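Local coordinates for Peptide/nickel transport system substrate-binding protein (Listeria monocytogenes serotype 1/2a, PDB 5KZT), which probably captures peptides outside the cell, as the substrate-binding component of an oligopeptide transport system, and is seen here with a peptide bound, at residues 428-433 with 513-518; 50-55 with 160-165; 350-355 with 392-397. All coordinates share one frame; numbering follows the deposited sequence.

Interaction 1. Residues 428-433 with 513-518; sequences DYQDPS and NPFGPD
F515 lays its ring against the backbone of D428 and Y429, a van der Waals and CH-pi packing of phenyl on main chain. CD1 of F515 lies 3.6 Å from O of D428 and 3.7 Å from CA of Y429, whose C-H makes an off-centre CH-pi contact, 29° from the ring normal, while N of Q430 sits over one ring face. The CB of F515 is directed at 428-433, and chi1 of 51° sets CG between its backbone N and carbonyl carbon. Q430, an exposed residue suited by its flexible polar chain, crosses the phenyl group at about a right angle. Beside the ring, CA of D428 is 3.8 Å from N of G516, whose positive phi suits glycine.

Several polar groups find partners within or beyond the two loops. OD2 of D431 accepts from N of S433 at 3.0 Å, capping the turn into helix 433-436, and from OG of S433 on the opposite face; R473 adds a salt bridge. OD2 of D428 bonds to OH of Y113, its OD1 to the bound peptide's backbone.

No hydrogen bond links the two ranges themselves, though G516 and neighbouring P427 pair through their backbones; ring-on-backbone packing joins the loops while D428 serves the ligand.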
loop_
_atom_site.group_PDB
_atom_site.type_symbol
_atom_site.label_atom_id
_atom_site.label_comp_id
_atom_site.label_asym_id
_atom_site.label_seq_id
_atom_site.Cartn_x
_atom_site.Cartn_y
_atom_site.Cartn_z
ATOM N N ASP A 428 3.871 -2.691 -4.595
ATOM C CA ASP A 428 5.161 -2.572 -3.891
ATOM C C ASP A 428 6.368 -2.856 -4.783
ATOM O O ASP A 428 7.489 -2.587 -4.374
ATOM C CB ASP A 428 5.174 -3.514 -2.689
ATOM C CG ASP A 428 4.000 -3.274 -1.764
ATOM O OD1 ASP A 428 3.566 -2.112 -1.643
ATOM O OD2 ASP A 428 3.472 -4.242 -1.195
ATOM N N TYR A 429 6.111 -3.388 -5.984
ATOM C CA TYR A 429 7.114 -3.622 -7.008
ATOM C C TYR A 429 6.375 -3.905 -8.313
ATOM O O TYR A 429 5.168 -4.145 -8.286
ATOM C CB TYR A 429 8.028 -4.795 -6.636
ATOM C CG TYR A 429 7.300 -6.082 -6.315
ATOM C CD1 TYR A 429 6.850 -6.356 -5.019
ATOM C CD2 TYR A 429 7.131 -7.061 -7.294
ATOM C CE1 TYR A 429 6.196 -7.548 -4.718
ATOM C CE2 TYR A 429 6.496 -8.250 -7.004
ATOM C CZ TYR A 429 6.015 -8.486 -5.722
ATOM O OH TYR A 429 5.387 -9.680 -5.491
ATOM N N GLN A 430 7.107 -3.924 -9.421
ATOM C CA GLN A 430 6.499 -3.920 -10.747
ATOM C C GLN A 430 6.356 -5.321 -11.351
ATOM O O GLN A 430 7.131 -5.735 -12.193
ATOM C CB GLN A 430 7.259 -2.958 -11.676
ATOM C CG GLN A 430 6.443 -2.563 -12.895
ATOM C CD GLN A 430 7.223 -1.717 -13.870
ATOM O OE1 GLN A 430 7.971 -0.813 -13.457
ATOM N NE2 GLN A 430 7.060 -2.001 -15.195
ATOM N N ASP A 431 5.336 -6.026 -10.897
ATOM C CA ASP A 431 5.040 -7.385 -11.335
ATOM C C ASP A 431 3.609 -7.663 -10.858
ATOM O O ASP A 431 3.205 -7.126 -9.823
ATOM C CB ASP A 431 6.040 -8.356 -10.681
ATOM C CG ASP A 431 5.835 -9.805 -11.099
ATOM O OD1 ASP A 431 6.432 -10.228 -12.104
ATOM O OD2 ASP A 431 5.084 -10.531 -10.426
ATOM N N PRO A 432 2.824 -8.488 -11.593
ATOM C CA PRO A 432 1.449 -8.742 -11.158
ATOM C C PRO A 432 1.295 -9.373 -9.768
ATOM O O PRO A 432 0.272 -9.174 -9.113
ATOM C CB PRO A 432 0.921 -9.708 -12.228
ATOM C CG PRO A 432 1.750 -9.435 -13.428
ATOM C CD PRO A 432 3.115 -9.162 -12.877
ATOM N N SER A 433 2.310 -10.114 -9.333
ATOM C CA SER A 433 2.288 -10.789 -8.036
ATOM C C SER A 433 2.087 -9.861 -6.848
ATOM O O SER A 433 1.518 -10.287 -5.842
ATOM C CB SER A 433 3.550 -11.638 -7.833
ATOM O OG SER A 433 4.725 -10.839 -7.784
ATOM N N ASN A 513 6.926 8.256 -6.446
ATOM C CA ASN A 513 7.393 6.920 -6.780
ATOM C C ASN A 513 6.318 6.101 -7.470
ATOM O O ASN A 513 5.157 6.153 -7.062
ATOM C CB ASN A 513 7.887 6.250 -5.513
ATOM C CG ASN A 513 9.049 7.018 -4.889
ATOM O OD1 ASN A 513 9.984 7.378 -5.596
ATOM N ND2 ASN A 513 8.988 7.284 -3.593
ATOM N N PRO A 514 6.690 5.338 -8.529
ATOM C CA PRO A 514 5.692 4.541 -9.239
ATOM C C PRO A 514 5.230 3.292 -8.491
ATOM O O PRO A 514 4.256 2.688 -8.892
ATOM C CB PRO A 514 6.402 4.150 -10.529
ATOM C CG PRO A 514 7.845 4.135 -10.178
ATOM C CD PRO A 514 8.026 5.228 -9.149
ATOM N N PHE A 515 5.951 2.892 -7.448
ATOM C CA PHE A 515 5.540 1.776 -6.590
ATOM C C PHE A 515 6.300 1.944 -5.290
ATOM O O PHE A 515 7.164 2.828 -5.171
ATOM C CB PHE A 515 5.826 0.414 -7.250
ATOM C CG PHE A 515 7.240 0.252 -7.751
ATOM C CD1 PHE A 515 8.270 -0.093 -6.876
ATOM C CD2 PHE A 515 7.540 0.431 -9.100
ATOM C CE1 PHE A 515 9.574 -0.238 -7.323
ATOM C CE2 PHE A 515 8.839 0.280 -9.572
ATOM C CZ PHE A 515 9.866 -0.050 -8.680
ATOM N N GLY A 516 5.973 1.140 -4.302
ATOM C CA GLY A 516 6.520 1.350 -2.966
ATOM C C GLY A 516 5.971 2.609 -2.298
ATOM O O GLY A 516 4.979 3.179 -2.766
ATOM N N PRO A 517 6.606 3.060 -1.189
ATOM C CA PRO A 517 6.185 4.308 -0.535
ATOM C C PRO A 517 5.959 5.446 -1.538
ATOM O O PRO A 517 6.756 5.620 -2.459
ATOM C CB PRO A 517 7.360 4.636 0.384
ATOM C CG PRO A 517 7.959 3.297 0.718
ATOM C CD PRO A 517 7.738 2.419 -0.487
ATOM N N ASP A 518 4.882 6.200 -1.356
ATOM C CA ASP A 518 4.364 7.076 -2.415
ATOM C C ASP A 518 5.301 8.212 -2.876
ATOM O O ASP A 518 5.400 8.482 -4.076
ATOM C CB ASP A 518 3.016 7.647 -2.001
ATOM C CG ASP A 518 1.880 6.620 -2.128
ATOM O OD1 ASP A 518 2.073 5.415 -1.835
ATOM O OD2 ASP A 518 0.769 7.019 -2.514
#

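Interaction 2. Residues 50-55 with 160-165; sequences YALDKD and LFAFPT
A162 pushes its small methyl group against strand 50-52, into a shallow hollow lined by O and CB of Y50, CA of A51 and CD1 of L52. CB of A162 sits 3.6 Å from O of Y50, 4.1 Å from CB of Y50 and 3.8 Å from CD1 of L52. A methyl suits this place because the main chains come very close: CA of Y50 and CA of A162 are 4.6 Å apart. The closeness also brings CA of A162 to 3.3 Å from O of Y50, a CA-H...O contact with an angle of 144° at the hydrogen. L52 leaves its strand beside the contact, and CD1 of its branch bends in to the methyl.

A second fit lies next to the first. The side chains of Y50 and F161 run side by side and point the same way, each with CG anti to its own carbonyl carbon. CD1 of Y50 fits into the angle between CB and CD2 of F161, at 3.7 Å from CD2, and meets the F161 ring at its edge, near the ring plane. The planes are inclined at 32° with centroids 5.9 Å apart, an oblique aromatic pair. Flat aromatic groups suit this buried place because they can lie alongside each other beside the small alanine. No hydrogen bond crosses.

The strand pairs antiparallel with 58-60 through backbone bonding of A51 with A59; P58 and I60 also touch Y50, and O of L52 accepts from NE2 of Q511. F161 reaches W101 of helix 94-105, whereas F163 and P164 touch L39 of helix 36-45. The hairpin 50-52/58-60 thus packs on the chain leaving helix 157-161, which has helices 36-45 and 94-105 as neighbours.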
loop_
_atom_site.group_PDB
_atom_site.type_symbol
_atom_site.label_atom_id
_atom_site.label_comp_id
_atom_site.label_asym_id
_atom_site.label_seq_id
_atom_site.Cartn_x
_atom_site.Cartn_y
_atom_site.Cartn_z
ATOM N N TYR A 50 18.631 0.059 -1.005
ATOM C CA TYR A 50 18.324 0.755 -2.248
ATOM C C TYR A 50 17.211 1.744 -1.962
ATOM O O TYR A 50 16.515 1.614 -0.974
ATOM C CB TYR A 50 17.857 -0.230 -3.318
ATOM C CG TYR A 50 18.972 -1.003 -4.003
ATOM C CD1 TYR A 50 19.672 -2.003 -3.340
ATOM C CD2 TYR A 50 19.328 -0.730 -5.332
ATOM C CE1 TYR A 50 20.698 -2.705 -3.969
ATOM C CE2 TYR A 50 20.341 -1.419 -5.954
ATOM C CZ TYR A 50 21.013 -2.405 -5.270
ATOM O OH TYR A 50 22.028 -3.057 -5.917
ATOM N N ALA A 51 17.065 2.724 -2.834
ATOM C CA ALA A 51 15.937 3.620 -2.820
ATOM C C ALA A 51 15.645 4.028 -4.270
ATOM O O ALA A 51 16.581 4.186 -5.062
ATOM C CB ALA A 51 16.255 4.824 -1.943
ATOM N N LEU A 52 14.364 4.179 -4.625
ATOM C CA LEU A 52 13.969 4.588 -5.986
ATOM C C LEU A 52 14.534 5.954 -6.333
ATOM O O LEU A 52 14.425 6.884 -5.547
ATOM C CB LEU A 52 12.435 4.604 -6.146
ATOM C CG LEU A 52 11.831 3.262 -6.596
ATOM C CD1 LEU A 52 12.428 2.084 -5.861
ATOM C CD2 LEU A 52 10.309 3.258 -6.523
ATOM N N ASP A 53 15.155 6.041 -7.509
ATOM C CA ASP A 53 15.701 7.276 -8.037
ATOM C C ASP A 53 14.643 8.071 -8.819
ATOM O O ASP A 53 13.474 7.678 -8.900
ATOM C CB ASP A 53 16.964 6.998 -8.885
ATOM C CG ASP A 53 16.666 6.327 -10.232
ATOM O OD1 ASP A 53 15.496 6.271 -10.662
ATOM O OD2 ASP A 53 17.633 5.856 -10.868
ATOM N N LYS A 54 15.064 9.192 -9.395
ATOM C CA LYS A 54 14.151 10.083 -10.100
ATOM C C LYS A 54 13.426 9.435 -11.288
ATOM O O LYS A 54 12.364 9.897 -11.675
ATOM C CB LYS A 54 14.889 11.347 -10.568
ATOM C CG LYS A 54 15.910 11.120 -11.674
ATOM C CD LYS A 54 16.335 12.462 -12.267
ATOM C CE LYS A 54 16.979 12.301 -13.626
ATOM N NZ LYS A 54 18.347 11.755 -13.492
ATOM N N ASP A 55 14.002 8.389 -11.874
ATOM C CA ASP A 55 13.337 7.639 -12.948
ATOM C C ASP A 55 12.540 6.411 -12.508
ATOM O O ASP A 55 12.072 5.653 -13.366
ATOM C CB ASP A 55 14.368 7.232 -14.008
ATOM C CG ASP A 55 14.954 8.418 -14.715
ATOM O OD1 ASP A 55 14.225 9.422 -14.925
ATOM O OD2 ASP A 55 16.150 8.338 -15.066
ATOM N N LEU A 160 12.458 -4.841 -3.592
ATOM C CA LEU A 160 12.290 -5.286 -2.196
ATOM C C LEU A 160 13.289 -4.583 -1.283
ATOM O O LEU A 160 12.905 -4.086 -0.213
ATOM C CB LEU A 160 12.380 -6.803 -2.052
ATOM C CG LEU A 160 11.347 -7.602 -2.868
ATOM C CD1 LEU A 160 11.537 -9.109 -2.732
ATOM C CD2 LEU A 160 9.919 -7.239 -2.465
ATOM N N PHE A 161 14.550 -4.502 -1.706
ATOM C CA PHE A 161 15.580 -3.808 -0.905
ATOM C C PHE A 161 15.234 -2.319 -0.678
ATOM O O PHE A 161 15.667 -1.717 0.288
ATOM C CB PHE A 161 16.944 -3.875 -1.579
ATOM C CG PHE A 161 17.552 -5.245 -1.681
ATOM C CD1 PHE A 161 17.157 -6.315 -0.861
ATOM C CD2 PHE A 161 18.582 -5.457 -2.593
ATOM C CE1 PHE A 161 17.767 -7.558 -0.978
ATOM C CE2 PHE A 161 19.195 -6.703 -2.696
ATOM C CZ PHE A 161 18.786 -7.746 -1.887
ATOM N N ALA A 162 14.447 -1.742 -1.574
ATOM C CA ALA A 162 13.954 -0.381 -1.435
ATOM C C ALA A 162 12.624 -0.266 -0.656
ATOM O O ALA A 162 12.070 0.830 -0.537
ATOM C CB ALA A 162 13.789 0.216 -2.822
ATOM N N PHE A 163 12.115 -1.374 -0.130
ATOM C CA PHE A 163 10.810 -1.384 0.521
ATOM C C PHE A 163 10.989 -1.391 2.048
ATOM O O PHE A 163 11.860 -2.091 2.560
ATOM C CB PHE A 163 10.002 -2.593 0.042
ATOM C CG PHE A 163 8.560 -2.523 0.405
ATOM C CD1 PHE A 163 7.697 -1.697 -0.315
ATOM C CD2 PHE A 163 8.056 -3.236 1.495
ATOM C CE1 PHE A 163 6.361 -1.595 0.043
ATOM C CE2 PHE A 163 6.716 -3.143 1.844
ATOM C CZ PHE A 163 5.872 -2.310 1.119
ATOM N N PRO A 164 10.175 -0.614 2.791
ATOM C CA PRO A 164 10.461 -0.437 4.225
ATOM C C PRO A 164 10.658 -1.687 5.108
ATOM O O PRO A 164 11.448 -1.636 6.039
ATOM C CB PRO A 164 9.272 0.396 4.700
ATOM C CG PRO A 164 9.051 1.294 3.544
ATOM C CD PRO A 164 9.151 0.356 2.359
ATOM N N THR A 165 9.993 -2.792 4.791
ATOM C CA THR A 165 10.122 -4.022 5.582
ATOM C C THR A 165 11.559 -4.567 5.586
ATOM O O THR A 165 11.956 -5.270 6.518
ATOM C CB THR A 165 9.153 -5.131 5.094
ATOM O OG1 THR A 165 7.973 -4.535 4.543
ATOM C CG2 THR A 165 8.775 -6.078 6.254
#

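Interaction 3. Residues 350-355 with 392-397; sequences EAQKAW and KNLDGL
W355 spreads its indole against L394, whose CB stands over the five-membered ring, 3.8 Å from its centroid and only 9° off the normal, a CH-pi contact. The two side chains cross obliquely: CD2 of L394 reaches back to CB of W355 at 3.7 Å, and CD1 lies near the six-membered part of the indole. The tryptophan belongs to helix 348-362; its CB is directed at the chain that follows helix 377-393, with CG anti to the backbone N. Its far end meets L397, CB of which is 3.7 Å from CH2 of W355. A branched leucine suits both places, offering several methyl or methylene groups to a broad aromatic surface.

Two hydrogen bonds edge this apolar patch. NE1 of W355 donates to O of D395 at 2.9 Å; the oxygen lies in the indole plane, but the donor stands 36° out of the carbonyl plane. NE2 of Q352 meets O of N393, also at 2.9 Å, and here the bond is nearly straight (169°) and falls on a carbonyl lone pair. Extended beyond CG, the glutamine is long enough to reach that oxygen at the helix end. G396 belongs to a type II turn from L394 to L397, and its backbone angles call for glycine.

A296 of helix 291-299 and I367 of strand 367-374 also touch W355. The tryptophan thus uses both parts of its chemistry, packing its carbon surface on leucines while its N-H, together with the Q352 amide, pairs with backbone oxygens where the chain leaves the helix.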
loop_
_atom_site.group_PDB
_atom_site.type_symbol
_atom_site.label_atom_id
_atom_site.label_comp_id
_atom_site.label_asym_id
_atom_site.label_seq_id
_atom_site.Cartn_x
_atom_site.Cartn_y
_atom_site.Cartn_z
ATOM N N GLU A 350 -27.689 -9.442 -14.876
ATOM C CA GLU A 350 -26.906 -10.585 -14.394
ATOM C C GLU A 350 -26.744 -10.554 -12.871
ATOM O O GLU A 350 -26.726 -11.606 -12.254
ATOM C CB GLU A 350 -25.546 -10.699 -15.094
ATOM C CG GLU A 350 -25.616 -11.321 -16.487
ATOM C CD GLU A 350 -26.043 -12.784 -16.485
ATOM O OE1 GLU A 350 -25.645 -13.548 -15.581
ATOM O OE2 GLU A 350 -26.789 -13.176 -17.401
ATOM N N ALA A 351 -26.639 -9.354 -12.287
ATOM C CA ALA A 351 -26.640 -9.176 -10.819
ATOM C C ALA A 351 -27.921 -9.688 -10.155
ATOM O O ALA A 351 -27.874 -10.368 -9.129
ATOM C CB ALA A 351 -26.440 -7.712 -10.452
ATOM N N GLN A 352 -29.051 -9.335 -10.746
ATOM C CA GLN A 352 -30.370 -9.716 -10.238
ATOM C C GLN A 352 -30.618 -11.225 -10.372
ATOM O O GLN A 352 -31.226 -11.820 -9.492
ATOM C CB GLN A 352 -31.479 -8.891 -10.926
ATOM C CG GLN A 352 -31.489 -7.445 -10.440
ATOM C CD GLN A 352 -32.348 -6.497 -11.267
ATOM O OE1 GLN A 352 -32.748 -6.799 -12.396
ATOM N NE2 GLN A 352 -32.634 -5.325 -10.693
ATOM N N LYS A 353 -30.131 -11.824 -11.458
ATOM C CA LYS A 353 -30.133 -13.283 -11.624
ATOM C C LYS A 353 -29.373 -13.970 -10.469
ATOM O O LYS A 353 -29.904 -14.878 -9.826
ATOM C CB LYS A 353 -29.512 -13.683 -12.978
ATOM C CG LYS A 353 -29.527 -15.187 -13.241
ATOM C CD LYS A 353 -28.957 -15.594 -14.593
ATOM C CE LYS A 353 -29.420 -17.010 -14.933
ATOM N NZ LYS A 353 -28.513 -17.722 -15.874
ATOM N N ALA A 354 -28.145 -13.523 -10.217
ATOM C CA ALA A 354 -27.337 -14.049 -9.112
ATOM C C ALA A 354 -28.003 -13.803 -7.757
ATOM O O ALA A 354 -27.991 -14.668 -6.892
ATOM C CB ALA A 354 -25.939 -13.430 -9.125
ATOM N N TRP A 355 -28.575 -12.613 -7.574
ATOM C CA TRP A 355 -29.266 -12.264 -6.331
ATOM C C TRP A 355 -30.433 -13.218 -6.026
ATOM O O TRP A 355 -30.502 -13.775 -4.925
ATOM C CB TRP A 355 -29.748 -10.816 -6.412
ATOM C CG TRP A 355 -30.491 -10.296 -5.232
ATOM C CD1 TRP A 355 -31.776 -9.862 -5.222
ATOM C CD2 TRP A 355 -29.988 -10.084 -3.911
ATOM N NE1 TRP A 355 -32.119 -9.407 -3.979
ATOM C CE2 TRP A 355 -31.040 -9.537 -3.149
ATOM C CE3 TRP A 355 -28.745 -10.294 -3.296
ATOM C CZ2 TRP A 355 -30.905 -9.226 -1.803
ATOM C CZ3 TRP A 355 -28.611 -9.985 -1.955
ATOM C CH2 TRP A 355 -29.687 -9.457 -1.221
ATOM N N LYS A 392 -31.223 -0.044 -4.489
ATOM C CA LYS A 392 -32.185 0.125 -5.579
ATOM C C LYS A 392 -32.215 -1.087 -6.519
ATOM O O LYS A 392 -33.266 -1.415 -7.045
ATOM C CB LYS A 392 -31.940 1.417 -6.367
ATOM C CG LYS A 392 -30.861 1.329 -7.436
ATOM C CD LYS A 392 -30.748 2.614 -8.234
ATOM C CE LYS A 392 -29.639 2.500 -9.266
ATOM N NZ LYS A 392 -29.239 3.856 -9.719
ATOM N N ASN A 393 -31.066 -1.731 -6.730
ATOM C CA ASN A 393 -30.938 -2.822 -7.712
ATOM C C ASN A 393 -31.287 -4.220 -7.165
ATOM O O ASN A 393 -31.712 -5.077 -7.936
ATOM C CB ASN A 393 -29.523 -2.851 -8.331
ATOM C CG ASN A 393 -29.267 -1.692 -9.305
ATOM O OD1 ASN A 393 -30.172 -1.223 -9.968
ATOM N ND2 ASN A 393 -28.012 -1.266 -9.418
ATOM N N LEU A 394 -31.107 -4.435 -5.858
ATOM C CA LEU A 394 -31.263 -5.744 -5.247
ATOM C C LEU A 394 -32.341 -5.738 -4.150
ATOM O O LEU A 394 -32.058 -5.443 -2.985
ATOM C CB LEU A 394 -29.918 -6.199 -4.677
ATOM C CG LEU A 394 -28.744 -6.299 -5.650
ATOM C CD1 LEU A 394 -27.553 -6.842 -4.892
ATOM C CD2 LEU A 394 -29.057 -7.195 -6.840
ATOM N N ASP A 395 -33.566 -6.104 -4.532
ATOM C CA ASP A 395 -34.753 -6.028 -3.658
ATOM C C ASP A 395 -34.581 -6.904 -2.429
ATOM O O ASP A 395 -34.274 -8.090 -2.555
ATOM C CB ASP A 395 -36.016 -6.486 -4.402
ATOM C CG ASP A 395 -36.397 -5.583 -5.578
ATOM O OD1 ASP A 395 -35.959 -4.421 -5.645
ATOM O OD2 ASP A 395 -37.157 -6.050 -6.452
ATOM N N GLY A 396 -34.797 -6.317 -1.253
ATOM C CA GLY A 396 -34.614 -6.998 0.028
ATOM C C GLY A 396 -33.230 -6.846 0.641
ATOM O O GLY A 396 -32.938 -7.456 1.662
ATOM N N LEU A 397 -32.365 -6.041 0.033
ATOM C CA LEU A 397 -31.026 -5.804 0.569
ATOM C C LEU A 397 -31.017 -4.479 1.321
ATOM O O LEU A 397 -31.421 -3.446 0.777
ATOM C CB LEU A 397 -29.986 -5.789 -0.559
ATOM C CG LEU A 397 -28.530 -5.560 -0.138
ATOM C CD1 LEU A 397 -27.994 -6.692 0.718
ATOM C CD2 LEU A 397 -27.646 -5.375 -1.357
#

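Interactions 1 and 2 are neighbours, their centres 10 Å apart, and touch directly: F163 packs on D428, P164 on P517, and L52 on F515 and N513. Interaction 2 includes the end of helix 157-161, which Y429 and F515 of interaction 1 also touch. Interaction 3 is remote, about 27 Å from interaction 1 and 34 Å from interaction 2 between nearest atoms, across the chain's centre from interaction 2. Along the sequence interaction 2 closes first, then 3, then 1. Strand 397-404, starting at L397, and strand 420-425, preceding 428-433, both pair with 367-374. Interactions 1 and 2 form one packed neighbourhood, reaching the peptide through D428; interaction 3 joins helix 348-362 to the turn between helix 377-393 and strand 397-404, far from D428.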